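Local coordinates for increased recombination centers protein 6 (Saccharomyces cerevisiae, PDB 3UC9) that serves as a clathrin coat accessory factor related to small G proteins and is involved in gross chromosomal rearrangements and telomere healing, at residues 133-138 and 187-192; 30-35 and 107-112; 99-104 and 127-132; 25-30 and 197-202. All coordinates share one frame; numbering follows the deposited sequence.

Overall arrangement
Contacts 1 and 2 are buried and build the core of an alpha/beta fold, whereas contacts 3 and 4 are partly buried and lie together on one side of the molecule, their centres about 10 Å apart. Contact 2 joins two central parallel strands by backbone bonds; contact 1 lays a helix on the next strand through aliphatic packing without a hydrogen bond across it. Contact 2 and contact 3 share strand 103-110, and contacts 2 and 4 share Ile30 on strand 29-35. At the margin the chemistry changes: contact 3 relies on an arginine, a threonine and a bridging water, contact 4 on one backbone bond, a glutamine and the indole of Trp198.

Contact 1 of 4, residues 133-138 and 187-192; sequences FVVLVN and DRIQEI. Unlike the reference sequence in segment 133-138: Val137 (reference Ala).
Val135 divides its two methyl groups between two isoleucines of the helix. With CG1 anti to the backbone N (chi1 177°), that branch lies 4.1 Å from Ile189 CG1, while CG2 turns to Ile192 CD1 at 4.0 Å. Ile192 is likewise shared: its other branch, CG2, sits over one face of the Phe133 ring, 4.0 Å from CG. At the far end of the strand segment Ile189 CD1 meets Val137 CG2 at 3.8 Å, their side chains roughly perpendicular. Val137 stands where the reference sequence has alanine. These spacings are those of ordinary van der Waals packing, and no hydrogen bond passes between the segments.

The charged groups lie on the helix and toward strand 163-167. Arg188 NH1 forms a salt bridge with Glu191 OE1 at 2.9 Å, approaching from above the carboxylate plane, and Ile192 CG1 lies against one face of the guanidinium. A second salt bridge, to Glu164, ties the same arginine to strand 163-167.

The strand and helix segments run nearly antiparallel, at 170°, with axes 10.4 Å apart. Strand 133-138 lies between strands 103-110 and 163-167, and helix 185-195 covers part of one face of the sheet, beside helix 39-50. Ile189 also touches Phe45 and Leu49 of helix 39-50, and Phe45 in turn packs on Ile107 of strand 103-110.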
# COMPACT_ATOMS: atom_id res chain seq x y z
N PHE A 133 0.51 -1.76 6.92
CA PHE A 133 -0.53 -2.23 5.99
C PHE A 133 0.08 -2.49 4.60
O PHE A 133 1.05 -1.83 4.18
CB PHE A 133 -1.75 -1.30 5.96
CG PHE A 133 -1.55 0.03 5.25
CD1 PHE A 133 -1.53 0.11 3.87
CD2 PHE A 133 -1.47 1.21 5.98
CE1 PHE A 133 -1.39 1.35 3.22
CE2 PHE A 133 -1.33 2.44 5.34
CZ PHE A 133 -1.29 2.51 3.97
N VAL A 134 -0.48 -3.47 3.88
CA VAL A 134 -0.02 -3.79 2.53
C VAL A 134 -1.23 -3.91 1.61
O VAL A 134 -2.07 -4.79 1.80
CB VAL A 134 0.76 -5.10 2.47
CG1 VAL A 134 1.22 -5.35 1.04
CG2 VAL A 134 1.97 -5.04 3.42
N VAL A 135 -1.30 -3.01 0.64
CA VAL A 135 -2.40 -3.00 -0.33
C VAL A 135 -1.82 -3.27 -1.70
O VAL A 135 -0.90 -2.58 -2.14
CB VAL A 135 -3.13 -1.67 -0.35
CG1 VAL A 135 -4.23 -1.67 -1.45
CG2 VAL A 135 -3.73 -1.36 1.04
N LEU A 136 -2.36 -4.29 -2.36
CA LEU A 136 -1.96 -4.65 -3.71
C LEU A 136 -3.09 -4.22 -4.62
O LEU A 136 -4.20 -4.75 -4.57
CB LEU A 136 -1.74 -6.15 -3.82
CG LEU A 136 -0.64 -6.69 -2.88
CD1 LEU A 136 -1.20 -7.07 -1.51
CD2 LEU A 136 0.04 -7.87 -3.51
N VAL A 137 -2.78 -3.21 -5.44
CA VAL A 137 -3.77 -2.58 -6.30
C VAL A 137 -3.63 -3.15 -7.69
O VAL A 137 -2.61 -2.96 -8.35
CB VAL A 137 -3.58 -1.06 -6.33
CG1 VAL A 137 -4.59 -0.42 -7.27
CG2 VAL A 137 -3.70 -0.47 -4.92
N ASN A 138 -4.64 -3.88 -8.14
CA ASN A 138 -4.66 -4.42 -9.47
C ASN A 138 -5.29 -3.48 -10.49
O ASN A 138 -6.43 -3.04 -10.32
CB ASN A 138 -5.44 -5.73 -9.52
CG ASN A 138 -5.58 -6.25 -10.94
OD1 ASN A 138 -4.58 -6.53 -11.60
ND2 ASN A 138 -6.82 -6.33 -11.42
N ASP A 187 -12.09 4.08 -2.27
CA ASP A 187 -12.84 4.30 -1.03
C ASP A 187 -12.39 3.31 0.05
O ASP A 187 -12.23 3.69 1.21
CB ASP A 187 -14.36 4.18 -1.28
CG ASP A 187 -15.21 4.86 -0.20
OD1 ASP A 187 -14.72 5.78 0.49
OD2 ASP A 187 -16.40 4.49 -0.05
N ARG A 188 -12.15 2.07 -0.34
CA ARG A 188 -11.66 1.04 0.59
C ARG A 188 -10.24 1.33 1.05
O ARG A 188 -9.92 1.19 2.23
CB ARG A 188 -11.71 -0.35 -0.03
CG ARG A 188 -11.12 -1.47 0.84
CD ARG A 188 -11.74 -1.55 2.26
NE ARG A 188 -11.05 -2.55 3.08
CZ ARG A 188 -10.88 -2.52 4.40
NH1 ARG A 188 -11.35 -1.51 5.14
NH2 ARG A 188 -10.22 -3.50 5.00
N ILE A 189 -9.38 1.69 0.10
CA ILE A 189 -8.00 2.02 0.43
C ILE A 189 -7.98 3.20 1.42
O ILE A 189 -7.24 3.17 2.41
CB ILE A 189 -7.17 2.35 -0.83
CG1 ILE A 189 -7.18 1.16 -1.80
CG2 ILE A 189 -5.73 2.68 -0.43
CD1 ILE A 189 -6.43 1.40 -3.10
N GLN A 190 -8.80 4.21 1.17
CA GLN A 190 -8.94 5.35 2.10
C GLN A 190 -9.31 4.88 3.51
O GLN A 190 -8.78 5.38 4.50
CB GLN A 190 -9.98 6.34 1.58
CG GLN A 190 -10.13 7.61 2.43
CD GLN A 190 -11.21 8.54 1.88
OE1 GLN A 190 -12.05 8.14 1.09
NE2 GLN A 190 -11.18 9.80 2.31
N GLU A 191 -10.23 3.91 3.59
CA GLU A 191 -10.66 3.35 4.88
C GLU A 191 -9.53 2.61 5.60
O GLU A 191 -9.41 2.67 6.83
CB GLU A 191 -11.83 2.39 4.67
CG GLU A 191 -12.42 1.84 5.95
CD GLU A 191 -13.69 1.03 5.72
OE1 GLU A 191 -13.68 0.14 4.84
OE2 GLU A 191 -14.68 1.26 6.44
N ILE A 192 -8.73 1.88 4.83
CA ILE A 192 -7.59 1.16 5.39
C ILE A 192 -6.62 2.15 6.02
O ILE A 192 -6.13 1.94 7.12
CB ILE A 192 -6.92 0.28 4.33
CG1 ILE A 192 -7.83 -0.91 3.98
CG2 ILE A 192 -5.57 -0.22 4.84
CD1 ILE A 192 -7.29 -1.77 2.83

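Contact 2 of 4, residues 30-35 and 107-112; sequences ILVLSD and ILITDI
Leu33 stands shoulder to shoulder with Leu108 off the same face of the sheet, and its CD2 packs 3.8 Å from Leu108 CD1. They belong to neighbouring parallel strands at the centre of a Rossmann-like sheet whose strand order, 2-3-1-4-5-6, matches that of small G proteins. The register is set by three backbone bonds: Ile107 N to Leu31 O, Leu33 N to Ile107 O (2.9 Å) and Ile109 N to Leu33 O. On the face opposite the leucines, Val32 CG1 comes within 4.2 Å of Ile109 CG1, under helix 39-50, while Trp87 and Ile84 of helix 84-91 cover the leucine face.

Beyond the paired residues, the Thr110 hydroxyl OG1 donates to Asp35 OD1 at 2.7 Å, on the syn side and 33° out of the carboxylate plane. With an alanine in place of Asp35, the Thr110 hydroxyl would probably lose its carboxylate acceptor, and with it this side-chain link between the two segments. Thr110 OG1 is also hydrogen-bonded to Thr115 OG1. Ile109 O is buried without a hydrogen-bonding partner; its close neighbours are Ser34 CA, in a CA-H...O contact of 3.4 Å, and Ser34 CB at 3.3 Å.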
# COMPACT_ATOMS: atom_id res chain seq x y z
N ILE A 30 4.61 6.13 3.91
CA ILE A 30 3.81 5.32 3.01
C ILE A 30 4.56 5.21 1.69
O ILE A 30 4.89 6.22 1.07
CB ILE A 30 2.40 5.89 2.79
CG1 ILE A 30 1.59 5.80 4.08
CG2 ILE A 30 1.67 5.12 1.66
CD1 ILE A 30 0.16 6.33 3.95
N LEU A 31 4.88 3.98 1.29
CA LEU A 31 5.57 3.72 0.03
C LEU A 31 4.54 3.34 -1.03
O LEU A 31 3.72 2.45 -0.81
CB LEU A 31 6.61 2.61 0.21
CG LEU A 31 7.53 2.16 -0.93
CD1 LEU A 31 7.69 3.19 -2.01
CD2 LEU A 31 8.90 1.83 -0.33
N VAL A 32 4.59 4.02 -2.17
CA VAL A 32 3.77 3.66 -3.32
C VAL A 32 4.73 3.22 -4.43
O VAL A 32 5.57 4.00 -4.88
CB VAL A 32 2.88 4.81 -3.78
CG1 VAL A 32 1.97 4.33 -4.92
CG2 VAL A 32 2.04 5.36 -2.60
N LEU A 33 4.60 1.97 -4.84
CA LEU A 33 5.50 1.31 -5.77
C LEU A 33 4.70 0.81 -6.98
O LEU A 33 3.55 0.38 -6.84
CB LEU A 33 6.16 0.12 -5.08
CG LEU A 33 7.08 -0.80 -5.88
CD1 LEU A 33 8.39 -0.09 -6.20
CD2 LEU A 33 7.33 -2.13 -5.15
N SER A 34 5.32 0.87 -8.16
CA SER A 34 4.80 0.16 -9.34
C SER A 34 5.94 -0.42 -10.14
O SER A 34 7.06 0.08 -10.08
CB SER A 34 3.98 1.10 -10.22
OG SER A 34 4.78 2.10 -10.83
N ASP A 35 5.68 -1.49 -10.89
CA ASP A 35 6.60 -1.86 -11.95
C ASP A 35 6.48 -0.83 -13.09
O ASP A 35 5.44 -0.16 -13.23
CB ASP A 35 6.44 -3.32 -12.44
CG ASP A 35 5.00 -3.72 -12.71
OD1 ASP A 35 4.13 -3.46 -11.85
OD2 ASP A 35 4.74 -4.34 -13.77
N ILE A 107 1.92 0.31 -0.76
CA ILE A 107 0.88 0.16 -1.79
C ILE A 107 1.60 -0.18 -3.09
O ILE A 107 2.45 0.57 -3.55
CB ILE A 107 0.02 1.45 -1.97
CG1 ILE A 107 -0.63 1.86 -0.65
CG2 ILE A 107 -1.06 1.22 -3.02
CD1 ILE A 107 -1.37 3.23 -0.69
N LEU A 108 1.26 -1.33 -3.66
CA LEU A 108 1.82 -1.77 -4.92
C LEU A 108 0.75 -1.63 -6.00
O LEU A 108 -0.37 -2.13 -5.85
CB LEU A 108 2.31 -3.21 -4.81
CG LEU A 108 2.76 -3.88 -6.11
CD1 LEU A 108 3.98 -3.18 -6.68
CD2 LEU A 108 3.02 -5.36 -5.89
N ILE A 109 1.11 -0.94 -7.08
CA ILE A 109 0.23 -0.74 -8.23
C ILE A 109 0.77 -1.62 -9.36
O ILE A 109 1.86 -1.38 -9.85
CB ILE A 109 0.24 0.73 -8.70
CG1 ILE A 109 -0.08 1.70 -7.55
CG2 ILE A 109 -0.75 0.92 -9.84
CD1 ILE A 109 -1.42 1.51 -6.95
N THR A 110 -0.00 -2.62 -9.78
CA THR A 110 0.49 -3.56 -10.78
C THR A 110 -0.63 -4.31 -11.49
O THR A 110 -1.81 -4.16 -11.18
CB THR A 110 1.48 -4.59 -10.16
OG1 THR A 110 2.18 -5.28 -11.20
CG2 THR A 110 0.75 -5.59 -9.29
N ASP A 111 -0.23 -5.10 -12.48
CA ASP A 111 -1.12 -6.05 -13.14
C ASP A 111 -0.85 -7.36 -12.43
O ASP A 111 0.18 -7.96 -12.66
CB ASP A 111 -0.79 -6.14 -14.63
CG ASP A 111 -1.55 -7.24 -15.35
OD1 ASP A 111 -2.18 -8.09 -14.69
OD2 ASP A 111 -1.50 -7.26 -16.59
N ILE A 112 -1.76 -7.80 -11.56
CA ILE A 112 -1.45 -8.95 -10.71
C ILE A 112 -1.39 -10.28 -11.47
O ILE A 112 -0.80 -11.24 -10.97
CB ILE A 112 -2.40 -9.08 -9.48
CG1 ILE A 112 -3.82 -9.46 -9.90
CG2 ILE A 112 -2.38 -7.80 -8.67
CD1 ILE A 112 -4.73 -9.78 -8.72

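Contact 3 of 4, residues 99-104 and 127-132; sequences LRNVMA and AAHRNT
The imidazole of His129 is met at its edge by the Asn101 amide, whose ND2 lies near the ring plane and 3.4 Å from CD2. Amide and ring planes stand 82° apart, an edgewise meeting without a hydrogen bond. ND1 accepts the N-H of Asn131 at 3.1 Å (ND1 to N), the donor slightly tilted from the ring plane, which ties the ring to the type I turn from His129 to Thr132. The guanidinium of Arg100 has Ala127 CB over one face, 3.7 Å from NE.

A bend at chi3 (-56°) turns NE of Arg100 onto Ala127 O, where it donates over 2.8 Å at an N-H...O angle of 152°, approaching from above the carbonyl plane. NH1 is hydrogen-bonded to the carbonyls of Phe91 and Thr93, so the positive group gathers acceptors at the end of helix 121-127 and at, or just past, the end of helix 84-91, which would be expected to favour its charge. With a leucine in its place these carbonyls would probably lose their common donor and the two regions their polar link.

Thr132 OG1 donates to Met103 O at 2.6 Å. It also accepts from a water that donates to Arg100 O (2.8 Å) and takes the N-H of His129, so a single solvent molecule joins three polar groups. Ala104 O is met by Thr132 CA at 3.4 Å in a CA-H...O contact. Two helix-to-strand connections thus lie next to each other, leading into the adjacent parallel strands 103-110 and 133-138, as expected of the alpha/beta layering of a Rossmann-like fold.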
# COMPACT_ATOMS: atom_id res chain seq x y z
N LEU A 99 14.43 1.09 7.33
CA LEU A 99 13.40 1.58 6.43
C LEU A 99 12.08 0.80 6.58
O LEU A 99 11.00 1.39 6.67
CB LEU A 99 13.89 1.51 4.98
CG LEU A 99 12.91 1.86 3.85
CD1 LEU A 99 12.42 3.28 4.00
CD2 LEU A 99 13.60 1.67 2.50
N ARG A 100 12.17 -0.53 6.62
CA ARG A 100 10.96 -1.36 6.79
C ARG A 100 10.23 -0.97 8.06
O ARG A 100 9.00 -0.86 8.09
CB ARG A 100 11.31 -2.84 6.80
CG ARG A 100 11.80 -3.35 5.45
CD ARG A 100 11.68 -4.88 5.32
NE ARG A 100 12.37 -5.60 6.38
CZ ARG A 100 13.69 -5.82 6.44
NH1 ARG A 100 14.52 -5.35 5.51
NH2 ARG A 100 14.19 -6.50 7.47
N ASN A 101 10.98 -0.69 9.11
CA ASN A 101 10.37 -0.42 10.42
C ASN A 101 9.63 0.93 10.53
O ASN A 101 8.82 1.11 11.44
CB ASN A 101 11.39 -0.63 11.54
CG ASN A 101 11.69 -2.12 11.80
OD1 ASN A 101 12.81 -2.48 12.20
ND2 ASN A 101 10.72 -2.98 11.55
N VAL A 102 9.88 1.85 9.60
CA VAL A 102 9.15 3.12 9.60
C VAL A 102 7.99 3.17 8.60
O VAL A 102 7.29 4.17 8.52
CB VAL A 102 10.07 4.34 9.40
CG1 VAL A 102 11.05 4.45 10.57
CG2 VAL A 102 10.81 4.29 8.06
N MET A 103 7.73 2.05 7.92
CA MET A 103 6.61 1.98 6.98
C MET A 103 5.26 1.79 7.67
O MET A 103 4.97 0.74 8.27
CB MET A 103 6.83 0.83 5.98
CG MET A 103 8.14 0.89 5.22
SD MET A 103 8.45 2.49 4.43
CE MET A 103 6.99 2.66 3.54
N ALA A 104 4.42 2.82 7.61
CA ALA A 104 3.02 2.71 8.00
C ALA A 104 2.29 1.79 7.02
O ALA A 104 1.45 0.97 7.41
CB ALA A 104 2.36 4.08 8.03
N ALA A 127 9.45 -10.29 6.55
CA ALA A 127 10.43 -9.22 6.75
C ALA A 127 9.78 -7.91 7.19
O ALA A 127 10.46 -7.07 7.79
CB ALA A 127 11.24 -9.00 5.45
N ALA A 128 8.50 -7.72 6.89
CA ALA A 128 7.81 -6.46 7.18
C ALA A 128 7.62 -6.28 8.69
O ALA A 128 7.52 -7.25 9.45
CB ALA A 128 6.44 -6.39 6.48
N HIS A 129 7.58 -5.02 9.12
CA HIS A 129 7.11 -4.70 10.45
C HIS A 129 5.67 -5.20 10.54
O HIS A 129 4.90 -5.14 9.57
CB HIS A 129 7.18 -3.19 10.70
CG HIS A 129 6.92 -2.80 12.13
ND1 HIS A 129 5.66 -2.77 12.67
CD2 HIS A 129 7.76 -2.41 13.12
CE1 HIS A 129 5.73 -2.39 13.93
NE2 HIS A 129 7.00 -2.16 14.23
N ARG A 130 5.32 -5.69 11.72
CA ARG A 130 4.05 -6.36 11.96
C ARG A 130 2.82 -5.44 11.88
O ARG A 130 1.71 -5.94 11.75
CB ARG A 130 4.10 -7.09 13.33
CG ARG A 130 5.08 -8.28 13.41
CD ARG A 130 4.50 -9.59 12.84
NE ARG A 130 4.09 -9.44 11.45
CZ ARG A 130 4.88 -9.57 10.39
NH1 ARG A 130 6.16 -9.90 10.52
NH2 ARG A 130 4.38 -9.36 9.17
N ASN A 131 3.01 -4.13 11.93
CA ASN A 131 1.90 -3.14 11.84
C ASN A 131 1.65 -2.54 10.44
O ASN A 131 0.59 -1.93 10.18
CB ASN A 131 2.16 -2.00 12.83
CG ASN A 131 0.97 -1.04 12.98
OD1 ASN A 131 -0.15 -1.47 13.28
ND2 ASN A 131 1.22 0.27 12.80
N THR A 132 2.62 -2.69 9.54
CA THR A 132 2.56 -2.11 8.21
C THR A 132 1.38 -2.64 7.41
O THR A 132 1.25 -3.85 7.22
CB THR A 132 3.88 -2.37 7.43
OG1 THR A 132 5.00 -1.89 8.19
CG2 THR A 132 3.88 -1.68 6.09
O HOH W 1 7.34 -2.88 7.11

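Contact 4 of 4, residues 25-30 and 197-202; sequences YPQNKI and DWLNCE
Gln27 N donates to Leu199 O over 2.9 Å at an N-H...O angle of 164°, the one direct hydrogen bond between the segments. Residues 25-27 and 198-200 run in opposite directions, Pro26 facing Asn200 and Gln27 facing Leu199. A type II turn from Trp198 to Cys201 then carries the second segment away; it gives Asn200 a positive phi (54°) and presents its carbonyl to Pro26, whose CA lies 3.4 Å from Asn200 O. Leu199 N is a donor to a water that also lies within hydrogen-bonding distance of Gln27 O and OE1.

The Gln27 side chain is extended, with CG anti to the backbone N (chi1 -167°), and its CB and OE1 run past Leu199 CB. Its amide reaches beyond the pair: NE2 donates to Asn101 O, and OE1 accepts from Asn131 ND2. In the fold this is where the lead-in to strand 29-35, a central strand of the Rossmann-like sheet, meets the chain that follows helix 185-195.

The indole of Trp198 presents its benzo end to the residues leading into and beginning that strand. Asn28 CA lies at the ring edge, 4.1 Å from CZ3, and Ile30 CD1 is 3.9 Å from CH2, the two side chains nearly perpendicular. NE1 is hydrogen-bonded to Tyr70 OH. Cys201 SG packs 3.6 Å from Asn28 CB, and Asn28 OD1 in turn accepts a hydrogen bond from Lys29 NZ, which also forms a salt bridge with Asp75.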
# COMPACT_ATOMS: atom_id res chain seq x y z
N TYR A 25 11.01 3.95 15.69
CA TYR A 25 10.97 5.29 15.13
C TYR A 25 9.52 5.60 14.78
O TYR A 25 8.71 4.67 14.60
CB TYR A 25 11.82 5.39 13.85
CG TYR A 25 13.33 5.42 14.02
CD1 TYR A 25 14.08 6.44 13.46
CD2 TYR A 25 14.01 4.41 14.71
CE1 TYR A 25 15.46 6.49 13.59
CE2 TYR A 25 15.41 4.45 14.84
CZ TYR A 25 16.12 5.49 14.27
OH TYR A 25 17.49 5.53 14.38
N PRO A 26 9.17 6.89 14.67
CA PRO A 26 7.83 7.21 14.20
C PRO A 26 7.56 6.50 12.88
O PRO A 26 8.35 6.60 11.94
CB PRO A 26 7.87 8.73 14.02
CG PRO A 26 8.95 9.18 14.97
CD PRO A 26 9.98 8.09 14.92
N GLN A 27 6.46 5.75 12.82
CA GLN A 27 6.18 4.90 11.68
C GLN A 27 5.18 5.62 10.77
O GLN A 27 3.98 5.30 10.76
CB GLN A 27 5.64 3.55 12.14
CG GLN A 27 5.62 2.50 11.05
CD GLN A 27 5.08 1.18 11.53
OE1 GLN A 27 3.88 1.06 11.80
NE2 GLN A 27 5.95 0.19 11.64
N ASN A 28 5.68 6.59 10.01
CA ASN A 28 4.82 7.49 9.25
C ASN A 28 5.18 7.60 7.77
O ASN A 28 4.88 8.62 7.13
CB ASN A 28 4.80 8.89 9.88
CG ASN A 28 6.09 9.64 9.70
OD1 ASN A 28 7.17 9.04 9.60
ND2 ASN A 28 5.99 10.98 9.67
N LYS A 29 5.76 6.54 7.22
CA LYS A 29 6.07 6.52 5.80
C LYS A 29 5.04 5.65 5.07
O LYS A 29 4.62 4.59 5.56
CB LYS A 29 7.48 6.00 5.54
CG LYS A 29 8.58 6.49 6.48
CD LYS A 29 8.62 8.00 6.64
CE LYS A 29 9.70 8.43 7.62
NZ LYS A 29 9.51 9.84 8.12
N ILE A 30 4.61 6.13 3.91
CA ILE A 30 3.81 5.32 3.01
C ILE A 30 4.56 5.21 1.69
O ILE A 30 4.89 6.22 1.07
CB ILE A 30 2.40 5.89 2.79
CG1 ILE A 30 1.59 5.80 4.08
CG2 ILE A 30 1.67 5.12 1.66
CD1 ILE A 30 0.16 6.33 3.95
N ASP A 197 -3.43 2.07 12.72
CA ASP A 197 -2.80 2.56 13.96
C ASP A 197 -1.46 3.17 13.63
O ASP A 197 -0.50 2.46 13.34
CB ASP A 197 -2.59 1.44 14.97
CG ASP A 197 -3.85 1.11 15.75
OD1 ASP A 197 -4.82 1.92 15.73
OD2 ASP A 197 -3.85 0.04 16.41
N TRP A 198 -1.37 4.50 13.72
CA TRP A 198 -0.14 5.20 13.38
C TRP A 198 0.85 5.14 14.54
O TRP A 198 0.78 5.93 15.49
CB TRP A 198 -0.46 6.65 13.02
CG TRP A 198 -1.25 6.76 11.74
CD1 TRP A 198 -2.60 6.69 11.60
CD2 TRP A 198 -0.72 6.97 10.43
NE1 TRP A 198 -2.95 6.85 10.28
CE2 TRP A 198 -1.82 7.01 9.54
CE3 TRP A 198 0.57 7.13 9.92
CZ2 TRP A 198 -1.66 7.22 8.17
CZ3 TRP A 198 0.74 7.33 8.56
CH2 TRP A 198 -0.38 7.36 7.70
N LEU A 199 1.77 4.20 14.46
CA LEU A 199 2.65 3.85 15.56
C LEU A 199 3.70 4.94 15.84
O LEU A 199 4.50 5.30 14.95
CB LEU A 199 3.34 2.52 15.25
CG LEU A 199 4.34 1.94 16.25
CD1 LEU A 199 3.71 1.63 17.62
CD2 LEU A 199 4.91 0.70 15.63
N ASN A 200 3.69 5.43 17.08
CA ASN A 200 4.58 6.48 17.53
C ASN A 200 4.54 7.75 16.66
O ASN A 200 5.55 8.43 16.47
CB ASN A 200 6.01 5.94 17.68
CG ASN A 200 6.10 4.83 18.72
OD1 ASN A 200 6.83 3.86 18.54
ND2 ASN A 200 5.34 4.96 19.80
N CYS A 201 3.34 8.06 16.15
CA CYS A 201 3.07 9.31 15.45
C CYS A 201 2.16 10.17 16.30
O CYS A 201 1.26 9.66 16.98
CB CYS A 201 2.37 9.05 14.12
SG CYS A 201 3.26 7.97 13.01
N GLU A 202 2.36 11.49 16.23
CA GLU A 202 1.50 12.42 16.92
C GLU A 202 0.21 12.53 16.13
O GLU A 202 0.22 12.88 14.95
CB GLU A 202 2.14 13.80 17.04
CG GLU A 202 1.31 14.78 17.87
CD GLU A 202 1.90 16.18 17.93
OE1 GLU A 202 2.30 16.71 16.87
OE2 GLU A 202 1.93 16.75 19.04
O HOH W 2 2.32 3.24 11.55